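Local coordinates for C381 turret protein (Sulfolobus turreted icosahedral virus, PDB 4IND), which probably builds, as a chain of three jelly-roll domains assembled in five copies, the turrets of the viral capsid, at residues R147-G152 / L257-I262; Y80-K85 / N128-Q133; Y229-G234 / I346-S351. All blocks are in the same frame, centred on the assembly; numbering follows the deposited sequence. Where two conformers were deposited one is given.

Contact 1: R147-G152 / L257-I262; sequences RVFEKG and LEVEEI. With 2HP (dihydrogenphosphate ion), chain U; 2HP (dihydrogenphosphate ion), chain Y.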
loop_
_atom_site.group_PDB
_atom_site.type_symbol
_atom_site.label_atom_id
_atom_site.label_comp_id
_atom_site.label_asym_id
_atom_site.label_seq_id
_atom_site.Cartn_x
_atom_site.Cartn_y
_atom_site.Cartn_z
ATOM N N ARG A 147 8.286 17.350 -1.875
ATOM C CA ARG A 147 7.467 16.789 -0.817
ATOM C C ARG A 147 8.200 15.584 -0.210
ATOM O O ARG A 147 8.687 14.718 -0.926
ATOM C CB ARG A 147 6.096 16.380 -1.382
ATOM C CG ARG A 147 5.274 17.600 -1.866
ATOM C CD ARG A 147 3.865 17.200 -2.265
ATOM N NE ARG A 147 3.207 16.539 -1.149
ATOM C CZ ARG A 147 2.013 15.974 -1.214
ATOM N NH1 ARG A 147 1.337 15.996 -2.354
ATOM N NH2 ARG A 147 1.504 15.378 -0.139
ATOM N N VAL A 148 8.293 15.544 1.107
ATOM C CA VAL A 148 8.949 14.404 1.779
ATOM C C VAL A 148 7.904 13.356 2.151
ATOM O O VAL A 148 6.727 13.650 2.187
ATOM C CB VAL A 148 9.696 14.874 3.031
ATOM C CG1 VAL A 148 10.759 15.874 2.656
ATOM C CG2 VAL A 148 8.738 15.518 4.015
ATOM N N PHE A 149 8.305 12.129 2.420
ATOM C CA PHE A 149 7.318 11.114 2.744
ATOM C C PHE A 149 6.581 10.727 1.470
ATOM O O PHE A 149 5.523 10.104 1.510
ATOM C CB PHE A 149 6.353 11.626 3.827
ATOM C CG PHE A 149 7.056 12.081 5.081
ATOM C CD1 PHE A 149 8.012 11.261 5.691
ATOM C CD2 PHE A 149 6.807 13.327 5.623
ATOM C CE1 PHE A 149 8.694 11.690 6.823
ATOM C CE2 PHE A 149 7.476 13.756 6.770
ATOM C CZ PHE A 149 8.422 12.926 7.367
ATOM N N GLU A 150 7.139 11.140 0.338
ATOM C CA GLU A 150 6.762 10.580 -0.955
ATOM C C GLU A 150 7.877 9.619 -1.307
ATOM O O GLU A 150 9.052 9.933 -1.117
ATOM C CB GLU A 150 6.723 11.658 -2.037
ATOM C CG GLU A 150 5.926 12.895 -1.686
ATOM C CD GLU A 150 4.446 12.720 -1.929
ATOM O OE1 GLU A 150 3.769 12.146 -1.047
ATOM O OE2 GLU A 150 3.963 13.152 -3.002
ATOM N N LYS A 151 7.528 8.444 -1.793
ATOM C CA LYS A 151 8.543 7.570 -2.352
ATOM C C LYS A 151 9.540 7.178 -1.270
ATOM O O LYS A 151 10.702 6.869 -1.556
ATOM C CB LYS A 151 9.240 8.283 -3.513
ATOM C CG LYS A 151 8.288 8.630 -4.660
ATOM C CD LYS A 151 8.921 9.602 -5.648
ATOM C CE LYS A 151 8.262 9.503 -7.023
ATOM N NZ LYS A 151 6.790 9.759 -7.001
ATOM N N GLY A 152 9.073 7.209 -0.024
ATOM C CA GLY A 152 9.840 6.700 1.089
ATOM C C GLY A 152 10.960 7.617 1.512
ATOM O O GLY A 152 11.886 7.173 2.189
ATOM N N LEU A 257 18.168 17.167 12.300
ATOM C CA LEU A 257 16.789 16.716 12.421
ATOM C C LEU A 257 16.496 15.672 11.379
ATOM O O LEU A 257 16.651 15.905 10.179
ATOM C CB LEU A 257 15.821 17.891 12.241
ATOM C CG LEU A 257 14.337 17.488 12.219
ATOM C CD1 LEU A 257 13.917 16.969 13.578
ATOM C CD2 LEU A 257 13.458 18.697 11.804
ATOM N N GLU A 258 16.037 14.528 11.851
ATOM C CA GLU A 258 15.697 13.417 10.981
ATOM C C GLU A 258 14.291 12.997 11.394
ATOM O O GLU A 258 14.024 12.712 12.570
ATOM C CB GLU A 258 16.767 12.324 11.189
ATOM C CG GLU A 258 16.645 11.030 10.402
ATOM C CD GLU A 258 17.825 10.091 10.709
ATOM O OE1 GLU A 258 18.978 10.508 10.449
ATOM O OE2 GLU A 258 17.603 8.960 11.232
ATOM N N VAL A 259 13.364 13.011 10.439
ATOM C CA VAL A 259 11.995 12.549 10.681
ATOM C C VAL A 259 11.671 11.513 9.631
ATOM O O VAL A 259 11.746 11.802 8.440
ATOM C CB VAL A 259 10.982 13.709 10.546
ATOM C CG1 VAL A 259 9.578 13.239 10.941
ATOM C CG2 VAL A 259 11.420 14.895 11.388
ATOM N N GLU A 260 11.312 10.311 10.059
ATOM C CA GLU A 260 11.171 9.193 9.135
ATOM C C GLU A 260 10.089 8.243 9.602
ATOM O O GLU A 260 9.914 8.025 10.811
ATOM C CB GLU A 260 12.508 8.447 9.028
ATOM C CG GLU A 260 13.029 8.024 10.379
ATOM C CD GLU A 260 14.548 7.990 10.460
ATOM O OE1 GLU A 260 15.224 8.014 9.408
ATOM O OE2 GLU A 260 15.071 7.938 11.591
ATOM N N GLU A 261 9.348 7.675 8.654
ATOM C CA GLU A 261 8.307 6.716 8.991
ATOM C C GLU A 261 8.933 5.372 9.371
ATOM O O GLU A 261 9.915 4.937 8.757
ATOM C CB GLU A 261 7.348 6.533 7.808
ATOM C CG GLU A 261 6.030 5.873 8.189
ATOM C CD GLU A 261 5.071 5.714 7.013
ATOM O OE1 GLU A 261 5.346 6.265 5.921
ATOM O OE2 GLU A 261 4.047 5.028 7.185
ATOM N N ILE A 262 8.362 4.719 10.383
ATOM C CA ILE A 262 8.820 3.391 10.799
ATOM C C ILE A 262 7.682 2.370 10.779
ATOM O O ILE A 262 6.502 2.740 10.744
ATOM C CB ILE A 262 9.462 3.403 12.210
ATOM C CG1 ILE A 262 8.425 3.786 13.268
ATOM C CG2 ILE A 262 10.686 4.337 12.237
ATOM C CD1 ILE A 262 8.834 3.375 14.700
HETATM P P 2HP U . 4.280 14.985 2.288
HETATM O O1 2HP U . 3.658 14.564 3.595
HETATM O O2 2HP U . 3.374 16.110 1.896
HETATM O O3 2HP U . 4.205 13.791 1.285
HETATM O O4 2HP U . 5.731 15.548 2.421
HETATM P P 2HP Y . 20.653 6.831 10.031
HETATM O O1 2HP Y . 20.954 5.697 11.057
HETATM O O2 2HP Y . 19.579 6.423 9.072
HETATM O O3 2HP Y . 21.815 7.056 9.127
HETATM O O4 2HP Y . 20.255 8.119 10.805
#
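The ring of F149 reaches the strand 257-262 with its outer rim: CE1 sits 3.5 Å from the backbone O of V259, which lies at the ring edge near its plane, and CZ meets the methyl CG1 of V259 at 3.8 Å. With CG anti to the carbonyl carbon (chi1 -56°), the ring swings its CE1-CZ edge onto V259. The tight side of this interdomain junction is completed by Y178, edge-to-face with F149, and by L173, which touches both F149 and V259. Packing is looser at E261, partly exposed, whose backbone N is 4.5 Å from F149 CE1, and at K151, exposed and poorly ordered. Near the CD2 edge of the ring lies a dihydrogenphosphate ion, its modelled position doubtful close to V148 O. R147 grips one oxygen of it, O2, in plane at the edge of the guanidinium, with NE at 3.1 Å and NH2 at 2.9 Å both donating. R174 NH2 bonds F149 O. No hydrogen bond joins the two segments: ring-edge contacts with a carbonyl oxygen and a valine methyl join linker to strand, while R147 and R172 probably offset the anion's charge and L79 N adds a hydrogen bond.

Contact 2: Y80-K85 / N128-Q133; sequences YLIRIK and NIYYIQ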
loop_
_atom_site.group_PDB
_atom_site.type_symbol
_atom_site.label_atom_id
_atom_site.label_comp_id
_atom_site.label_asym_id
_atom_site.label_seq_id
_atom_site.Cartn_x
_atom_site.Cartn_y
_atom_site.Cartn_z
ATOM N N TYR A 80 6.890 20.165 2.607
ATOM C CA TYR A 80 8.024 20.310 1.704
ATOM C C TYR A 80 9.322 20.401 2.450
ATOM O O TYR A 80 9.410 21.058 3.485
ATOM C CB TYR A 80 7.891 21.600 0.865
ATOM C CG TYR A 80 6.827 21.485 -0.205
ATOM C CD1 TYR A 80 7.145 21.072 -1.495
ATOM C CD2 TYR A 80 5.508 21.790 0.072
ATOM C CE1 TYR A 80 6.170 20.949 -2.467
ATOM C CE2 TYR A 80 4.533 21.660 -0.887
ATOM C CZ TYR A 80 4.866 21.251 -2.159
ATOM O OH TYR A 80 3.894 21.136 -3.135
ATOM N N LEU A 81 10.332 19.743 1.894
ATOM C CA LEU A 81 11.704 19.965 2.269
ATOM C C LEU A 81 12.243 20.917 1.227
ATOM O O LEU A 81 12.171 20.643 0.020
ATOM C CB LEU A 81 12.512 18.663 2.216
ATOM C CG LEU A 81 14.014 18.929 2.391
ATOM C CD1 LEU A 81 14.318 19.108 3.874
ATOM C CD2 LEU A 81 14.884 17.830 1.759
ATOM N N ILE A 82 12.787 22.034 1.692
ATOM C CA ILE A 82 13.385 23.020 0.796
ATOM C C ILE A 82 14.903 22.909 0.912
ATOM O O ILE A 82 15.449 22.838 2.023
ATOM C CB ILE A 82 12.927 24.418 1.173
ATOM C CG1 ILE A 82 11.464 24.599 0.749
ATOM C CG2 ILE A 82 13.819 25.484 0.544
ATOM C CD1 ILE A 82 10.830 25.852 1.274
ATOM N N ARG A 83 15.579 22.861 -0.233
ATOM C CA ARG A 83 17.033 22.952 -0.259
ATOM C C ARG A 83 17.426 24.164 -1.090
ATOM O O ARG A 83 16.987 24.323 -2.233
ATOM C CB ARG A 83 17.654 21.666 -0.802
ATOM C CG ARG A 83 17.557 20.466 0.180
ATOM C CD ARG A 83 17.887 19.168 -0.511
ATOM N NE ARG A 83 16.893 18.847 -1.529
ATOM C CZ ARG A 83 17.107 18.036 -2.559
ATOM N NH1 ARG A 83 18.287 17.454 -2.716
ATOM N NH2 ARG A 83 16.137 17.816 -3.431
ATOM N N ILE A 84 18.246 25.028 -0.507
ATOM C CA ILE A 84 18.793 26.158 -1.260
ATOM C C ILE A 84 20.301 26.012 -1.333
ATOM O O ILE A 84 20.970 26.072 -0.307
ATOM C CB ILE A 84 18.473 27.506 -0.593
ATOM C CG1 ILE A 84 17.028 27.540 -0.089
ATOM C CG2 ILE A 84 18.714 28.668 -1.598
ATOM C CD1 ILE A 84 16.620 28.876 0.572
ATOM N N LYS A 85 20.848 25.822 -2.535
ATOM C CA LYS A 85 22.303 25.734 -2.668
ATOM C C LYS A 85 22.841 27.141 -2.765
ATOM O O LYS A 85 22.469 27.907 -3.667
ATOM C CB LYS A 85 22.738 24.945 -3.912
ATOM C CG LYS A 85 24.264 24.747 -3.949
ATOM C CD LYS A 85 24.758 24.042 -5.235
ATOM C CE LYS A 85 24.360 22.577 -5.256
ATOM N NZ LYS A 85 24.990 21.817 -4.154
ATOM N N ASN A 128 -0.378 29.015 4.144
ATOM C CA ASN A 128 0.945 29.302 4.717
ATOM C C ASN A 128 1.879 29.902 3.659
ATOM O O ASN A 128 1.869 29.503 2.496
ATOM C CB ASN A 128 1.539 28.005 5.294
ATOM C CG ASN A 128 2.701 28.241 6.230
ATOM O OD1 ASN A 128 2.928 29.361 6.708
ATOM N ND2 ASN A 128 3.443 27.166 6.523
ATOM N N ILE A 129 2.680 30.873 4.061
ATOM C CA ILE A 129 3.564 31.570 3.133
ATOM C C ILE A 129 5.012 31.318 3.499
ATOM O O ILE A 129 5.420 31.612 4.624
ATOM C CB ILE A 129 3.295 33.078 3.194
ATOM C CG1 ILE A 129 1.823 33.353 2.856
ATOM C CG2 ILE A 129 4.243 33.828 2.288
ATOM C CD1 ILE A 129 1.338 34.719 3.288
ATOM N N TYR A 130 5.792 30.784 2.560
ATOM C CA TYR A 130 7.208 30.551 2.822
ATOM C C TYR A 130 8.001 31.860 2.812
ATOM O O TYR A 130 7.765 32.734 1.982
ATOM C CB TYR A 130 7.807 29.560 1.801
ATOM C CG TYR A 130 9.276 29.326 2.077
ATOM C CD1 TYR A 130 9.680 28.574 3.178
ATOM C CD2 TYR A 130 10.259 29.895 1.274
ATOM C CE1 TYR A 130 11.020 28.367 3.453
ATOM C CE2 TYR A 130 11.624 29.713 1.552
ATOM C CZ TYR A 130 11.990 28.937 2.635
ATOM O OH TYR A 130 13.322 28.740 2.920
ATOM N N TYR A 131 8.968 31.977 3.709
ATOM C CA TYR A 131 9.723 33.228 3.873
ATOM C C TYR A 131 11.128 32.946 4.394
ATOM O O TYR A 131 11.292 32.271 5.400
ATOM C CB TYR A 131 9.012 34.123 4.879
ATOM C CG TYR A 131 9.753 35.431 5.186
ATOM C CD1 TYR A 131 9.766 36.474 4.283
ATOM C CD2 TYR A 131 10.407 35.610 6.387
ATOM C CE1 TYR A 131 10.429 37.671 4.575
ATOM C CE2 TYR A 131 11.061 36.787 6.688
ATOM C CZ TYR A 131 11.072 37.816 5.781
ATOM O OH TYR A 131 11.736 39.001 6.072
ATOM N N ILE A 132 12.139 33.475 3.719
ATOM C CA ILE A 132 13.497 33.444 4.257
ATOM C C ILE A 132 14.288 34.647 3.745
ATOM O O ILE A 132 14.144 35.052 2.591
ATOM C CB ILE A 132 14.219 32.110 3.919
ATOM C CG1 ILE A 132 15.537 31.977 4.706
ATOM C CG2 ILE A 132 14.456 31.980 2.423
ATOM C CD1 ILE A 132 16.185 30.597 4.543
ATOM N N GLN A 133 15.114 35.220 4.606
ATOM C CA GLN A 133 15.983 36.324 4.210
ATOM C C GLN A 133 17.374 35.804 3.894
ATOM O O GLN A 133 17.861 34.860 4.526
ATOM C CB GLN A 133 16.065 37.384 5.314
ATOM C CG GLN A 133 14.788 38.154 5.549
ATOM C CD GLN A 133 15.002 39.356 6.457
ATOM O OE1 GLN A 133 16.051 39.991 6.428
ATOM N NE2 GLN A 133 14.014 39.654 7.287
#
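I82 lays its terminal methyl over one face of the Y130 ring, a CH-pi contact in the core of the first jelly roll, where two antiparallel sheets pack face to face. CD1 stands 3.5 Å from the ring centroid and 17° off the normal, displaced toward the CE1 side, where the gap narrows to 3.3 Å between I82 CD1 and Y130 CE1. Strand 78-88 belongs to one sheet and strand 130-134 to the other; the axes of 80-85 and 130-133 approach to 11.3 Å and run 25° apart in the same general sense, a sandwich spacing bridged by side chains without any hydrogen bond between the segments. Isoleucine and tyrosine each reach inward from their own sheet to meet midway. The tyrosine ring is carried across by a first torsion that sets CG anti to the backbone N (chi1 180°), so that the ring extends into the space between the sheets.

Two residues farther along each strand, I84 CD1 meets I132 CG2 at 4.2 Å. F122 and L145 flank I82, F143 flanks I84, and the ring of F99 meets that of Y130 with its plane steeply inclined. The buried phenol is satisfied by D120, whose OD2 is hydrogen-bonded to Y130 OH. On the outer side of strand 130-134, Y131 stacks on Y50 of a neighbouring subunit and accepts a hydrogen bond from Q133 NE2. Back in the core, Y130 OH touches two isoleucines at once, lying 4.1 Å from both I84 CD1 and I82 CG2.

Contact 3: Y229-G234 / I346-S351; sequences YLKITG and IREINS. With 2HP (dihydrogenphosphate ion), chain B.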
loop_
_atom_site.group_PDB
_atom_site.type_symbol
_atom_site.label_atom_id
_atom_site.label_comp_id
_atom_site.label_asym_id
_atom_site.label_seq_id
_atom_site.Cartn_x
_atom_site.Cartn_y
_atom_site.Cartn_z
ATOM N N TYR A 229 9.518 8.768 19.369
ATOM C CA TYR A 229 8.627 8.256 18.346
ATOM C C TYR A 229 7.233 8.814 18.569
ATOM O O TYR A 229 6.803 8.962 19.706
ATOM C CB TYR A 229 8.595 6.719 18.407
ATOM C CG TYR A 229 9.942 6.041 18.305
ATOM C CD1 TYR A 229 10.467 5.667 17.078
ATOM C CD2 TYR A 229 10.679 5.749 19.437
ATOM C CE1 TYR A 229 11.702 5.012 16.988
ATOM C CE2 TYR A 229 11.914 5.110 19.352
ATOM C CZ TYR A 229 12.417 4.757 18.120
ATOM O OH TYR A 229 13.631 4.128 18.014
ATOM N N LEU A 230 6.521 9.106 17.486
ATOM C CA LEU A 230 5.145 9.578 17.564
ATOM C C LEU A 230 4.259 8.644 16.795
ATOM O O LEU A 230 4.537 8.358 15.629
ATOM C CB LEU A 230 5.009 10.956 16.888
ATOM C CG LEU A 230 5.697 12.143 17.515
ATOM C CD1 LEU A 230 5.407 13.403 16.665
ATOM C CD2 LEU A 230 5.153 12.304 18.899
ATOM N N LYS A 231 3.186 8.187 17.424
ATOM C CA LYS A 231 2.160 7.495 16.661
ATOM C C LYS A 231 1.105 8.491 16.191
ATOM O O LYS A 231 0.311 9.004 16.982
ATOM C CB LYS A 231 1.513 6.373 17.460
ATOM C CG LYS A 231 0.431 5.658 16.630
ATOM C CD LYS A 231 -0.231 4.496 17.358
ATOM C CE LYS A 231 -1.193 3.815 16.392
ATOM N NZ LYS A 231 -1.906 2.673 16.994
ATOM N N ILE A 232 1.118 8.800 14.903
ATOM C CA ILE A 232 0.127 9.720 14.358
ATOM C C ILE A 232 -1.065 8.901 13.881
ATOM O O ILE A 232 -1.007 8.265 12.838
ATOM C CB ILE A 232 0.703 10.529 13.190
ATOM C CG1 ILE A 232 1.977 11.268 13.638
ATOM C CG2 ILE A 232 -0.355 11.513 12.633
ATOM C CD1 ILE A 232 1.707 12.357 14.704
ATOM N N THR A 233 -2.126 8.884 14.673
ATOM C CA THR A 233 -3.366 8.219 14.269
ATOM C C THR A 233 -3.858 8.862 12.976
ATOM O O THR A 233 -4.338 8.184 12.067
ATOM C CB THR A 233 -4.429 8.385 15.339
ATOM O OG1 THR A 233 -4.009 7.701 16.520
ATOM C CG2 THR A 233 -5.777 7.826 14.874
ATOM N N GLY A 234 -3.718 10.176 12.896
ATOM C CA GLY A 234 -4.191 10.909 11.735
ATOM C C GLY A 234 -5.145 12.044 12.041
ATOM O O GLY A 234 -5.384 12.909 11.180
ATOM N N ILE A 346 -5.220 -5.583 25.492
ATOM C CA ILE A 346 -5.528 -4.172 25.688
ATOM C C ILE A 346 -4.532 -3.330 24.916
ATOM O O ILE A 346 -3.337 -3.305 25.255
ATOM C CB ILE A 346 -5.476 -3.770 27.177
ATOM C CG1 ILE A 346 -6.256 -4.758 28.032
ATOM C CG2 ILE A 346 -6.010 -2.344 27.372
ATOM C CD1 ILE A 346 -7.747 -4.858 27.691
ATOM N N ARG A 347 -5.018 -2.623 23.895
ATOM C CA ARG A 347 -4.138 -1.819 23.063
ATOM C C ARG A 347 -4.328 -0.334 23.297
ATOM O O ARG A 347 -5.301 0.091 23.931
ATOM C CB ARG A 347 -4.370 -2.123 21.583
ATOM C CG ARG A 347 -4.961 -3.489 21.324
ATOM C CD ARG A 347 -4.552 -4.027 19.966
ATOM N NE ARG A 347 -4.762 -3.075 18.881
ATOM C CZ ARG A 347 -5.900 -2.943 18.207
ATOM N NH1 ARG A 347 -6.951 -3.696 18.513
ATOM N NH2 ARG A 347 -5.986 -2.048 17.231
ATOM N N GLU A 348 -3.380 0.443 22.782
ATOM C CA GLU A 348 -3.459 1.904 22.774
ATOM C C GLU A 348 -3.712 2.503 24.154
ATOM O O GLU A 348 -4.599 3.309 24.336
ATOM C CB GLU A 348 -4.502 2.390 21.769
ATOM C CG GLU A 348 -4.027 2.269 20.336
ATOM C CD GLU A 348 -4.698 3.248 19.414
ATOM O OE1 GLU A 348 -4.411 4.465 19.541
ATOM O OE2 GLU A 348 -5.516 2.795 18.575
ATOM N N ILE A 349 -2.907 2.090 25.127
ATOM C CA ILE A 349 -2.923 2.703 26.447
ATOM C C ILE A 349 -1.486 3.080 26.780
ATOM O O ILE A 349 -0.555 2.596 26.135
ATOM C CB ILE A 349 -3.430 1.708 27.491
ATOM C CG1 ILE A 349 -2.645 0.406 27.354
ATOM C CG2 ILE A 349 -4.915 1.444 27.282
ATOM C CD1 ILE A 349 -2.670 -0.471 28.568
ATOM N N ASN A 350 -1.288 3.918 27.789
ATOM C CA ASN A 350 0.078 4.272 28.179
ATOM C C ASN A 350 0.219 4.380 29.685
ATOM O O ASN A 350 1.259 4.794 30.200
ATOM C CB ASN A 350 0.551 5.562 27.483
ATOM C CG ASN A 350 -0.387 6.729 27.690
ATOM O OD1 ASN A 350 -1.178 6.741 28.626
ATOM N ND2 ASN A 350 -0.311 7.724 26.793
ATOM N N SER A 351 -0.842 4.022 30.399
ATOM C CA SER A 351 -0.791 4.006 31.860
ATOM C C SER A 351 -1.705 2.930 32.428
ATOM O O SER A 351 -2.847 2.779 31.984
ATOM C CB SER A 351 -1.146 5.375 32.424
ATOM O OG SER A 351 -0.968 5.391 33.823
HETATM P P 2HP B . 0.040 -0.129 18.103
HETATM O O1 2HP B . 0.641 -0.872 19.258
HETATM O O2 2HP B . 1.027 0.980 17.870
HETATM O O3 2HP B . -1.375 0.409 18.508
HETATM O O4 2HP B . -0.014 -1.007 16.820
#
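K231 NZ reaches out between the carboxylate of E348 and a dihydrogenphosphate ion. Its short bond is to the phosphate, K231 NZ lying 2.8 Å from phosphate O3; the ion pair with E348 is long, NZ standing 3.9 Å from OE2 and 4.0 Å from OE1. K231 NZ stands over the face of the carboxylate, above E348 CD at 3.7 Å, so neither oxygen is presented to it edge-on. The lysine arrives as a straight rod: CG is anti to the backbone N (chi1 180°), and every later torsion is also close to 180°, carrying the ammonium across the gap between domains. E348 contributes its aliphatic part as well, CG lying 3.7 Å from phosphate O3. H296 NE2 is hydrogen-bonded to the same ion. T233 takes a smaller share, its OG1 4.4 Å from E348 OE1.

A second shell sets these groups in place. E348 OE2 has its stronger partner in V266 N of a neighbouring subunit, and R347 NH2 makes a salt bridge to E264 OE2 of that same subunit. K231 stands on strand 221-232, the outermost strand of a second-domain sheet, flanked by E379 of the C-terminal tail, to which its backbone is hydrogen-bonded. In the third, nucleoplasmin-like domain the left-handed backbone of E348 (phi 54°) makes the corner at which the chain turns.

The contact thus joins two domains and a neighbouring subunit through polar and charged groups, with little apolar packing. Placed over the carboxylate's face and at long range, the ammonium of K231 probably acts on E348 through charge alone, its directed bond going to phosphate O3.

Overall arrangement
Contact 2 closes first along the chain and lies within the first domain, bridging its two sheets. Contact 1 follows, linking the connection between the first and second domains to strand 253-262, and contact 3 joins the second domain to the third. The segments of contacts 1 and 3 alternate in sequence, and both use the sheet formed by strands 155-163, 253-262, 176-187 and 221-232. Centres of contacts 1 and 2 are 17 Å apart, those of 1 and 3 are 20 Å apart, and those of 2 and 3 are 32 Å apart. V148 packs on L81 and I262 on Y229, so contact 1 touches both others. All three also reach a neighbouring subunit, tying the domain succession to the turret assembly.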